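PDB 6LDQ: Tll1590 protein from Thermosynechococcus elongatus, which is probably a sucrose-phosphate synthase, a member of the GT-B glycosyltransferase class with a Rossmann-like core built on a mostly parallel sheet. Local coordinates for residues Lys98-His101 / Gly105-Leu108; Pro56-Val61 / Thr70-Ala75; Val33-Glu38 / Thr198-Ile203; Ser116-Trp121 / Leu157-Ala162. All blocks are in the same frame, centred on the assembly; numbering follows the deposited sequence.

Interaction 1 (Lys98-His101 / Gly105-Leu108); sequences KAYH and GYPL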
# COMPACT_ATOMS: atom_id res chain seq x y z
N LYS A 98 13.14 2.78 2.78
CA LYS A 98 14.14 2.93 1.73
C LYS A 98 15.34 2.02 1.93
O LYS A 98 16.02 1.69 0.95
CB LYS A 98 14.58 4.39 1.62
CG LYS A 98 13.61 5.25 0.80
CD LYS A 98 14.02 6.72 0.80
CE LYS A 98 15.11 7.01 -0.23
NZ LYS A 98 16.46 6.86 0.36
N ALA A 99 15.61 1.58 3.17
CA ALA A 99 16.66 0.58 3.37
C ALA A 99 16.29 -0.77 2.75
O ALA A 99 17.18 -1.49 2.27
CB ALA A 99 16.97 0.40 4.86
N TYR A 100 15.01 -1.14 2.78
CA TYR A 100 14.56 -2.37 2.12
C TYR A 100 14.45 -2.19 0.61
O TYR A 100 14.86 -3.07 -0.15
CB TYR A 100 13.23 -2.84 2.70
CG TYR A 100 13.37 -3.56 4.02
CD1 TYR A 100 13.41 -2.85 5.23
CD2 TYR A 100 13.47 -4.94 4.07
CE1 TYR A 100 13.56 -3.50 6.44
CE2 TYR A 100 13.62 -5.60 5.28
CZ TYR A 100 13.66 -4.88 6.46
OH TYR A 100 13.80 -5.56 7.65
N HIS A 101 13.86 -1.08 0.17
CA HIS A 101 13.75 -0.79 -1.25
C HIS A 101 15.12 -0.65 -1.91
O HIS A 101 15.26 -0.89 -3.11
CB HIS A 101 12.92 0.48 -1.48
CG HIS A 101 12.88 0.93 -2.90
ND1 HIS A 101 13.70 1.94 -3.39
CD2 HIS A 101 12.14 0.51 -3.95
CE1 HIS A 101 13.46 2.12 -4.67
NE2 HIS A 101 12.52 1.26 -5.04
N GLY A 105 14.50 -3.52 -4.46
CA GLY A 105 14.13 -2.87 -5.71
C GLY A 105 12.72 -3.13 -6.20
O GLY A 105 12.50 -3.18 -7.41
N TYR A 106 11.76 -3.29 -5.28
CA TYR A 106 10.36 -3.59 -5.59
C TYR A 106 9.82 -2.91 -6.84
O TYR A 106 9.64 -1.68 -6.85
CB TYR A 106 9.47 -3.21 -4.40
CG TYR A 106 9.92 -3.81 -3.08
CD1 TYR A 106 9.74 -5.15 -2.81
CD2 TYR A 106 10.54 -3.03 -2.12
CE1 TYR A 106 10.16 -5.72 -1.61
CE2 TYR A 106 10.96 -3.57 -0.91
CZ TYR A 106 10.76 -4.91 -0.65
OH TYR A 106 11.19 -5.44 0.55
N PRO A 107 9.52 -3.67 -7.91
CA PRO A 107 8.93 -3.06 -9.12
C PRO A 107 7.49 -2.63 -8.93
O PRO A 107 6.97 -1.89 -9.77
CB PRO A 107 9.02 -4.18 -10.17
CG PRO A 107 9.19 -5.46 -9.38
CD PRO A 107 10.01 -5.05 -8.18
N LEU A 108 6.81 -3.13 -7.92
CA LEU A 108 5.44 -2.74 -7.63
C LEU A 108 5.36 -2.49 -6.14
O LEU A 108 5.91 -3.24 -5.33
CB LEU A 108 4.43 -3.82 -8.05
CG LEU A 108 2.93 -3.60 -7.90
CD1 LEU A 108 2.21 -4.32 -9.06
CD2 LEU A 108 2.44 -4.14 -6.57
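The ring of Tyr-106 lies back along the last turns of the helix that the chain has just left. Its CE2 is 4.0 Å from His-101 CA, and its OH is 3.9 Å from Tyr-100 CB. His-101 CA approaches the Tyr-106 ring obliquely, and the hydroxyl comes obliquely to the Tyr-100 ring, so neither approach is a stack. CG of Tyr-106 stands beside its backbone N (chi1 -53°), a setting that turns the ring back toward the helix. The two tyrosine rings are only about 25° from coplanar, yet their centres are nearly 8 Å apart, too far for a ring stack. Tyr-100 instead meets Phe-50 edge-to-face, while the Tyr-106 hydroxyl finds its hydrogen-bond partner in Asp-48. The segment 105-108 forms the turn between helix 90-104 and strand 108-112, the closing half of a beta-alpha-beta crossover in the Rossmann-like core. At the helix end Gly-105, the first residue with non-helical, positive phi, still completes an i-to-i+4 bond: its N donates to His-101 O over 3.1 Å with an angle at hydrogen of 142°. The His-101 imidazole extends from the same turn with CG anti to the backbone N, which places CD2 4.0 Å from Tyr-106 N. Beyond this pair, the His-101 ring also meets that of Phe-127.

Interaction 2 (Pro56-Val61 / Thr70-Ala75); sequences PNDPDV and TIRLQA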
# COMPACT_ATOMS: atom_id res chain seq x y z
N PRO A 56 8.59 -1.62 21.58
CA PRO A 56 10.03 -1.92 21.44
C PRO A 56 10.36 -3.40 21.48
O PRO A 56 11.47 -3.79 21.10
CB PRO A 56 10.67 -1.16 22.61
CG PRO A 56 9.56 -0.84 23.55
CD PRO A 56 8.30 -0.75 22.73
N ASN A 57 9.45 -4.25 21.94
CA ASN A 57 9.63 -5.69 21.90
C ASN A 57 9.03 -6.32 20.64
O ASN A 57 9.02 -7.55 20.53
CB ASN A 57 9.04 -6.34 23.15
CG ASN A 57 9.63 -5.77 24.43
OD1 ASN A 57 8.91 -5.26 25.29
ND2 ASN A 57 10.95 -5.85 24.55
N ASP A 58 8.53 -5.51 19.70
CA ASP A 58 8.01 -6.05 18.46
C ASP A 58 9.11 -6.77 17.68
O ASP A 58 10.25 -6.28 17.61
CB ASP A 58 7.44 -4.94 17.58
CG ASP A 58 6.01 -4.60 17.90
OD1 ASP A 58 5.42 -5.24 18.80
OD2 ASP A 58 5.47 -3.67 17.25
N PRO A 59 8.81 -7.90 17.05
CA PRO A 59 9.77 -8.49 16.11
C PRO A 59 9.88 -7.66 14.84
O PRO A 59 8.92 -7.01 14.41
CB PRO A 59 9.17 -9.87 15.83
CG PRO A 59 7.69 -9.62 15.99
CD PRO A 59 7.60 -8.71 17.18
N ASP A 60 11.07 -7.69 14.23
CA ASP A 60 11.33 -6.92 13.02
C ASP A 60 10.69 -7.57 11.79
O ASP A 60 10.07 -6.90 10.96
CB ASP A 60 12.84 -6.77 12.84
CG ASP A 60 13.50 -6.02 14.01
OD1 ASP A 60 13.23 -4.81 14.15
OD2 ASP A 60 14.26 -6.65 14.78
N VAL A 61 10.85 -8.87 11.66
CA VAL A 61 10.34 -9.61 10.51
C VAL A 61 9.51 -10.76 11.05
O VAL A 61 9.97 -11.49 11.94
CB VAL A 61 11.47 -10.15 9.62
CG1 VAL A 61 10.89 -10.87 8.41
CG2 VAL A 61 12.37 -9.02 9.17
N THR A 70 5.91 -10.10 6.99
CA THR A 70 5.63 -8.75 7.47
C THR A 70 6.92 -8.18 8.06
O THR A 70 7.61 -8.87 8.82
CB THR A 70 4.52 -8.73 8.52
OG1 THR A 70 3.36 -9.37 7.99
CG2 THR A 70 4.15 -7.29 8.95
N ILE A 71 7.24 -6.94 7.70
CA ILE A 71 8.39 -6.22 8.23
C ILE A 71 7.87 -5.04 9.05
O ILE A 71 7.05 -4.24 8.56
CB ILE A 71 9.32 -5.76 7.10
CG1 ILE A 71 10.10 -6.97 6.54
CG2 ILE A 71 10.27 -4.70 7.60
CD1 ILE A 71 10.49 -6.84 5.07
N ARG A 72 8.30 -4.95 10.31
CA ARG A 72 7.86 -3.87 11.19
C ARG A 72 9.00 -2.86 11.32
O ARG A 72 10.10 -3.21 11.75
CB ARG A 72 7.42 -4.40 12.55
CG ARG A 72 6.22 -5.32 12.44
CD ARG A 72 5.84 -5.97 13.75
NE ARG A 72 5.18 -5.03 14.65
CZ ARG A 72 3.89 -4.72 14.59
NH1 ARG A 72 3.12 -5.28 13.67
NH2 ARG A 72 3.38 -3.84 15.45
N LEU A 73 8.73 -1.62 10.92
CA LEU A 73 9.78 -0.63 10.84
C LEU A 73 9.65 0.30 12.03
O LEU A 73 8.55 0.68 12.42
CB LEU A 73 9.68 0.17 9.54
CG LEU A 73 9.72 -0.59 8.21
CD1 LEU A 73 9.23 0.32 7.10
CD2 LEU A 73 11.13 -1.10 7.90
N GLN A 74 10.79 0.63 12.63
CA GLN A 74 10.79 1.67 13.65
C GLN A 74 10.62 3.01 12.94
O GLN A 74 11.46 3.41 12.14
CB GLN A 74 12.07 1.63 14.48
CG GLN A 74 12.09 2.69 15.56
CD GLN A 74 13.16 2.45 16.62
OE1 GLN A 74 13.83 1.41 16.62
NE2 GLN A 74 13.32 3.40 17.53
N ALA A 75 9.49 3.67 13.19
CA ALA A 75 9.21 4.93 12.51
C ALA A 75 8.30 5.74 13.43
O ALA A 75 7.08 5.60 13.41
CB ALA A 75 8.57 4.68 11.15
O HOH W 1 12.62 -3.45 11.44
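Asp-58 and Arg-72 form a salt bridge through a single carboxylate oxygen. Arg-72 NH2 donates to Asp-58 OD2 over 2.8 Å, and Arg-72 NE adds a weak bond to the same atom at 2.9 Å. The acceptor lies at the edge of the guanidinium, near its plane, but the donors reach it from above the carboxylate, the planes being 83° apart. A bend at chi3 (75°) turns the arginine head to this position. OD2 also accepts from the backbone N of Thr-54, so the carboxylate is tied to its own loop. A nearly straight backbone bond follows, Arg-72 N to Asp-60 O, 2.7 Å with 169° at hydrogen. A water donates to both Asp-60 OD1 and Arg-72 O, and Lys-53 forms a salt bridge with that OD1. Further out, paired CA-H...O contacts join Ile-71 CA to Asp-60 O and Val-61 CA to Thr-70 O, each 3.3 Å. Between the segments Val-61 CG2 packs on Ile-71 CG1 at 4.0 Å, the side chains pointing the same way; Ile-71 also packs on Phe-50 and Tyr-100. Val-61 and Ile-71 are a non-hydrogen-bonded antiparallel pair, at the open end of the beta-hairpin of strands 61-63 and 68-73 that edges the mixed sheet.

Interaction 3 (Val33-Glu38 / Thr198-Ile203); sequences VRQLGE and TNWEAI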
# COMPACT_ATOMS: atom_id res chain seq x y z
N VAL A 33 -4.05 -5.48 4.63
CA VAL A 33 -2.80 -5.79 3.96
C VAL A 33 -2.31 -7.18 4.35
O VAL A 33 -1.91 -7.97 3.48
CB VAL A 33 -1.76 -4.70 4.26
CG1 VAL A 33 -0.37 -5.22 4.07
CG2 VAL A 33 -2.02 -3.51 3.35
N ARG A 34 -2.35 -7.49 5.64
CA ARG A 34 -1.90 -8.81 6.11
C ARG A 34 -2.61 -9.93 5.36
O ARG A 34 -1.98 -10.88 4.89
CB ARG A 34 -2.13 -8.95 7.61
CG ARG A 34 -1.23 -9.99 8.26
CD ARG A 34 -2.03 -11.17 8.78
NE ARG A 34 -1.17 -12.34 9.02
CZ ARG A 34 -1.59 -13.44 9.64
NH1 ARG A 34 -2.84 -13.52 10.08
NH2 ARG A 34 -0.76 -14.46 9.83
N GLN A 35 -3.93 -9.83 5.22
CA GLN A 35 -4.65 -10.91 4.57
C GLN A 35 -4.40 -10.91 3.07
O GLN A 35 -4.21 -11.97 2.47
CB GLN A 35 -6.14 -10.82 4.89
CG GLN A 35 -6.43 -11.11 6.36
CD GLN A 35 -7.87 -11.51 6.59
OE1 GLN A 35 -8.23 -12.68 6.42
NE2 GLN A 35 -8.71 -10.55 6.97
N LEU A 36 -4.38 -9.72 2.46
CA LEU A 36 -4.12 -9.64 1.02
C LEU A 36 -2.78 -10.28 0.65
O LEU A 36 -2.73 -11.18 -0.20
CB LEU A 36 -4.16 -8.18 0.57
CG LEU A 36 -3.88 -7.90 -0.91
CD1 LEU A 36 -5.01 -8.45 -1.81
CD2 LEU A 36 -3.66 -6.43 -1.15
N GLY A 37 -1.69 -9.86 1.31
CA GLY A 37 -0.37 -10.35 0.92
C GLY A 37 -0.22 -11.85 1.05
O GLY A 37 0.45 -12.49 0.23
N GLU A 38 -0.83 -12.44 2.08
CA GLU A 38 -0.78 -13.90 2.25
C GLU A 38 -1.55 -14.61 1.14
O GLU A 38 -1.07 -15.62 0.60
CB GLU A 38 -1.33 -14.29 3.62
CG GLU A 38 -0.30 -14.20 4.75
CD GLU A 38 -0.92 -13.82 6.08
OE1 GLU A 38 -2.14 -14.00 6.23
OE2 GLU A 38 -0.17 -13.37 6.99
N THR A 198 -14.65 -11.16 2.74
CA THR A 198 -13.90 -12.15 3.50
C THR A 198 -13.32 -13.27 2.64
O THR A 198 -12.81 -14.25 3.18
CB THR A 198 -14.79 -12.74 4.59
OG1 THR A 198 -15.73 -13.64 4.00
CG2 THR A 198 -15.55 -11.63 5.31
N ASN A 199 -13.41 -13.15 1.31
CA ASN A 199 -12.84 -14.15 0.41
C ASN A 199 -11.55 -13.57 -0.17
O ASN A 199 -11.53 -12.99 -1.26
CB ASN A 199 -13.81 -14.54 -0.69
CG ASN A 199 -13.24 -15.59 -1.61
OD1 ASN A 199 -12.14 -16.11 -1.36
ND2 ASN A 199 -13.96 -15.92 -2.68
N TRP A 200 -10.45 -13.77 0.57
CA TRP A 200 -9.18 -13.15 0.21
C TRP A 200 -8.53 -13.81 -0.99
O TRP A 200 -7.82 -13.15 -1.75
CB TRP A 200 -8.25 -13.16 1.43
CG TRP A 200 -8.77 -12.19 2.40
CD1 TRP A 200 -9.49 -12.46 3.53
CD2 TRP A 200 -8.67 -10.77 2.30
NE1 TRP A 200 -9.83 -11.27 4.15
CE2 TRP A 200 -9.33 -10.23 3.42
CE3 TRP A 200 -8.06 -9.91 1.38
CZ2 TRP A 200 -9.41 -8.85 3.64
CZ3 TRP A 200 -8.15 -8.54 1.60
CH2 TRP A 200 -8.82 -8.03 2.72
N GLU A 201 -8.76 -15.11 -1.19
CA GLU A 201 -8.34 -15.71 -2.46
C GLU A 201 -8.93 -14.95 -3.64
O GLU A 201 -8.22 -14.58 -4.58
CB GLU A 201 -8.73 -17.18 -2.51
CG GLU A 201 -8.21 -17.85 -3.77
CD GLU A 201 -8.68 -19.27 -3.91
OE1 GLU A 201 -9.34 -19.79 -2.98
OE2 GLU A 201 -8.37 -19.87 -4.97
N ALA A 202 -10.25 -14.68 -3.61
CA ALA A 202 -10.85 -13.97 -4.74
C ALA A 202 -10.23 -12.59 -4.91
O ALA A 202 -9.86 -12.20 -6.03
CB ALA A 202 -12.37 -13.84 -4.56
N ILE A 203 -10.10 -11.84 -3.81
CA ILE A 203 -9.54 -10.50 -3.89
C ILE A 203 -8.14 -10.54 -4.50
O ILE A 203 -7.82 -9.77 -5.41
CB ILE A 203 -9.53 -9.85 -2.49
CG1 ILE A 203 -10.96 -9.43 -2.10
CG2 ILE A 203 -8.57 -8.68 -2.46
CD1 ILE A 203 -11.24 -9.50 -0.62
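Gln-35 covers one face of the Trp-200 indole. Its CB sits 3.6 Å from the centroid of the five-membered ring and 11° off the normal, a CH-pi contact. The rest of the chain continues over the same face and brings the amide above NE1, with CD only 3.1 Å from that nitrogen. OE1 is equally close to Trp-200 NE1, but the indole N-H lies in the ring plane while the oxygen is above it, so the angle is too poor for a hydrogen bond. Amide and ring planes are 47° apart. Leu-36 approaches the benzo part of the indole obliquely, its N 3.8 Å from Trp-200 CE3 and its CB 4.1 Å from CZ3. With CG anti to the backbone N (chi1 179°), Leu-36 sends CD1 on to Ile-203 CG2 at 3.6 Å, the two side chains crossing at about a right angle. These residues join helix 32-42, which follows the first strand of the Rossmann-like core, to the start of the C-terminal helix 200-216, which packs beside it. Leu-36 also reaches Leu-10 and His-110 of the central strands, and Ile-203 touches Ile-194. Within 198-203, Ile-203 CD1 stands 3.8 Å above the indole face opposite Gln-35, toward its rim, so aliphatic carbon lies on both faces. Asn-199, the N-cap, sets the helix start through a weak bond from Ala-202 N to its OD1.

Interaction 4 (Ser116-Trp121 / Leu157-Ala162); sequences SGWVGW and LMVEKA
Trp-121 and Ala-162 make the one CH-pi contact between these helices. Ala-162 CB lies 4.1 Å from the centroid of the five-membered ring of Trp-121 and 14° off its normal, displaced toward the rim on the NE1 and CE2 side. The other apolar contact, methyl to indole edge, is a turn away: Val-159 CG2 is 3.7 Å from Trp-118 CD1, with CG1 at 4.0 Å. Here the methyls meet the edge near its plane, whereas the alanine methyl meets a face. Both tryptophans hold CG anti to the backbone N (chi1 -165° and 176°), yet the first side-chain bond of Trp-121 is directed at the neighbouring helix, that of Trp-118 alongside it. In an aromatic contact within one helix, Trp-118 NE1 stands at the edge of Trp-121, 3.5 Å from its CZ3. Trp-118 also meets Phe-87 edge-to-face and packs on Val-94, while Val-159 touches Trp-114. The touching residues are spaced i, i+3 on each helix, with CA-CA distances of 6.5 Å for Trp-118 and Val-159 and 7.4 Å for Trp-121 and Ala-162. Helices 113-126 and 153-166 run in the same general sense, as expected of neighbouring connections between parallel strands in a Rossmann-like fold.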
# COMPACT_ATOMS: atom_id res chain seq x y z
N SER A 116 -0.27 5.74 4.19
CA SER A 116 0.70 4.96 3.42
C SER A 116 0.87 5.54 2.02
O SER A 116 1.96 5.48 1.45
CB SER A 116 0.25 3.51 3.35
OG SER A 116 -0.10 3.03 4.64
N GLY A 117 -0.19 6.15 1.47
CA GLY A 117 -0.11 6.69 0.12
C GLY A 117 0.83 7.86 -0.01
O GLY A 117 1.49 8.03 -1.04
N TRP A 118 0.86 8.73 1.01
CA TRP A 118 1.91 9.73 1.11
C TRP A 118 3.29 9.09 0.97
O TRP A 118 4.17 9.58 0.24
CB TRP A 118 1.79 10.45 2.46
CG TRP A 118 2.57 11.71 2.53
CD1 TRP A 118 2.16 12.96 2.13
CD2 TRP A 118 3.91 11.86 2.99
NE1 TRP A 118 3.17 13.87 2.34
CE2 TRP A 118 4.26 13.22 2.86
CE3 TRP A 118 4.86 10.96 3.50
CZ2 TRP A 118 5.51 13.71 3.23
CZ3 TRP A 118 6.11 11.45 3.87
CH2 TRP A 118 6.42 12.82 3.75
N VAL A 119 3.50 7.98 1.67
CA VAL A 119 4.77 7.27 1.53
C VAL A 119 4.97 6.85 0.07
O VAL A 119 6.03 7.08 -0.53
CB VAL A 119 4.82 6.07 2.49
CG1 VAL A 119 6.03 5.17 2.21
CG2 VAL A 119 4.83 6.55 3.95
N GLY A 120 3.92 6.29 -0.54
CA GLY A 120 4.01 5.92 -1.94
C GLY A 120 4.28 7.12 -2.83
O GLY A 120 5.12 7.07 -3.73
N TRP A 121 3.58 8.23 -2.57
CA TRP A 121 3.80 9.45 -3.33
C TRP A 121 5.25 9.94 -3.23
O TRP A 121 5.84 10.33 -4.24
CB TRP A 121 2.83 10.52 -2.81
CG TRP A 121 3.01 11.84 -3.43
CD1 TRP A 121 3.04 12.14 -4.75
CD2 TRP A 121 3.17 13.07 -2.73
NE1 TRP A 121 3.20 13.49 -4.93
CE2 TRP A 121 3.28 14.09 -3.69
CE3 TRP A 121 3.22 13.41 -1.38
CZ2 TRP A 121 3.47 15.42 -3.35
CZ3 TRP A 121 3.40 14.74 -1.03
CH2 TRP A 121 3.52 15.73 -2.02
N LEU A 157 -7.02 15.76 2.13
CA LEU A 157 -7.56 16.05 0.81
C LEU A 157 -6.46 16.35 -0.21
O LEU A 157 -6.53 15.88 -1.35
CB LEU A 157 -8.55 17.22 0.90
CG LEU A 157 -10.00 16.79 1.09
CD1 LEU A 157 -10.51 16.01 -0.14
CD2 LEU A 157 -10.19 15.96 2.37
N MET A 158 -5.47 17.15 0.17
CA MET A 158 -4.39 17.47 -0.75
C MET A 158 -3.59 16.22 -1.09
O MET A 158 -3.20 16.00 -2.24
CB MET A 158 -3.46 18.51 -0.13
CG MET A 158 -4.03 19.94 -0.08
SD MET A 158 -2.89 21.00 0.83
CE MET A 158 -1.84 21.53 -0.51
N VAL A 159 -3.34 15.38 -0.08
CA VAL A 159 -2.57 14.16 -0.33
C VAL A 159 -3.38 13.18 -1.17
O VAL A 159 -2.86 12.56 -2.10
CB VAL A 159 -2.14 13.51 1.00
CG1 VAL A 159 -1.46 12.15 0.72
CG2 VAL A 159 -1.24 14.43 1.80
N GLU A 160 -4.67 13.04 -0.86
CA GLU A 160 -5.52 12.14 -1.63
C GLU A 160 -5.61 12.57 -3.09
O GLU A 160 -5.66 11.72 -3.99
CB GLU A 160 -6.89 12.04 -0.96
CG GLU A 160 -6.80 11.44 0.44
CD GLU A 160 -8.12 10.97 1.02
OE1 GLU A 160 -8.11 9.99 1.78
OE2 GLU A 160 -9.16 11.61 0.75
N LYS A 161 -5.65 13.87 -3.35
CA LYS A 161 -5.60 14.35 -4.73
C LYS A 161 -4.27 13.96 -5.38
O LYS A 161 -4.24 13.46 -6.52
CB LYS A 161 -5.80 15.86 -4.77
CG LYS A 161 -7.24 16.30 -4.48
CD LYS A 161 -7.32 17.81 -4.40
CE LYS A 161 -8.70 18.25 -3.96
NZ LYS A 161 -8.84 19.71 -4.13
N ALA A 162 -3.16 14.18 -4.68
CA ALA A 162 -1.85 13.86 -5.25
C ALA A 162 -1.74 12.38 -5.59
O ALA A 162 -1.13 12.01 -6.59
CB ALA A 162 -0.73 14.27 -4.30

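Along the chain, interactions 2, 1 and 4 follow in series, and interaction 3 spans them all by joining helix 32-42 to the C-terminal helix. Interactions 1 and 2 touch although their centres are 17 Å apart: Tyr-100 CE2 of helix 90-104 lies 3.4 Å from Ile-71 CD1 of strand 68-73. The other pairs of contacts are separate, with centres 18 to 24 Å apart. Interactions 3 and 4, on opposite sides of the chain's centre, join helix pairs that flank one mixed sheet, whose hairpin margin is interaction 2. The set therefore samples a sheet margin, a helix-to-strand turn and two helix-helix interfaces of a single alpha/beta unit, with interaction 3 alone linking chain end to beginning.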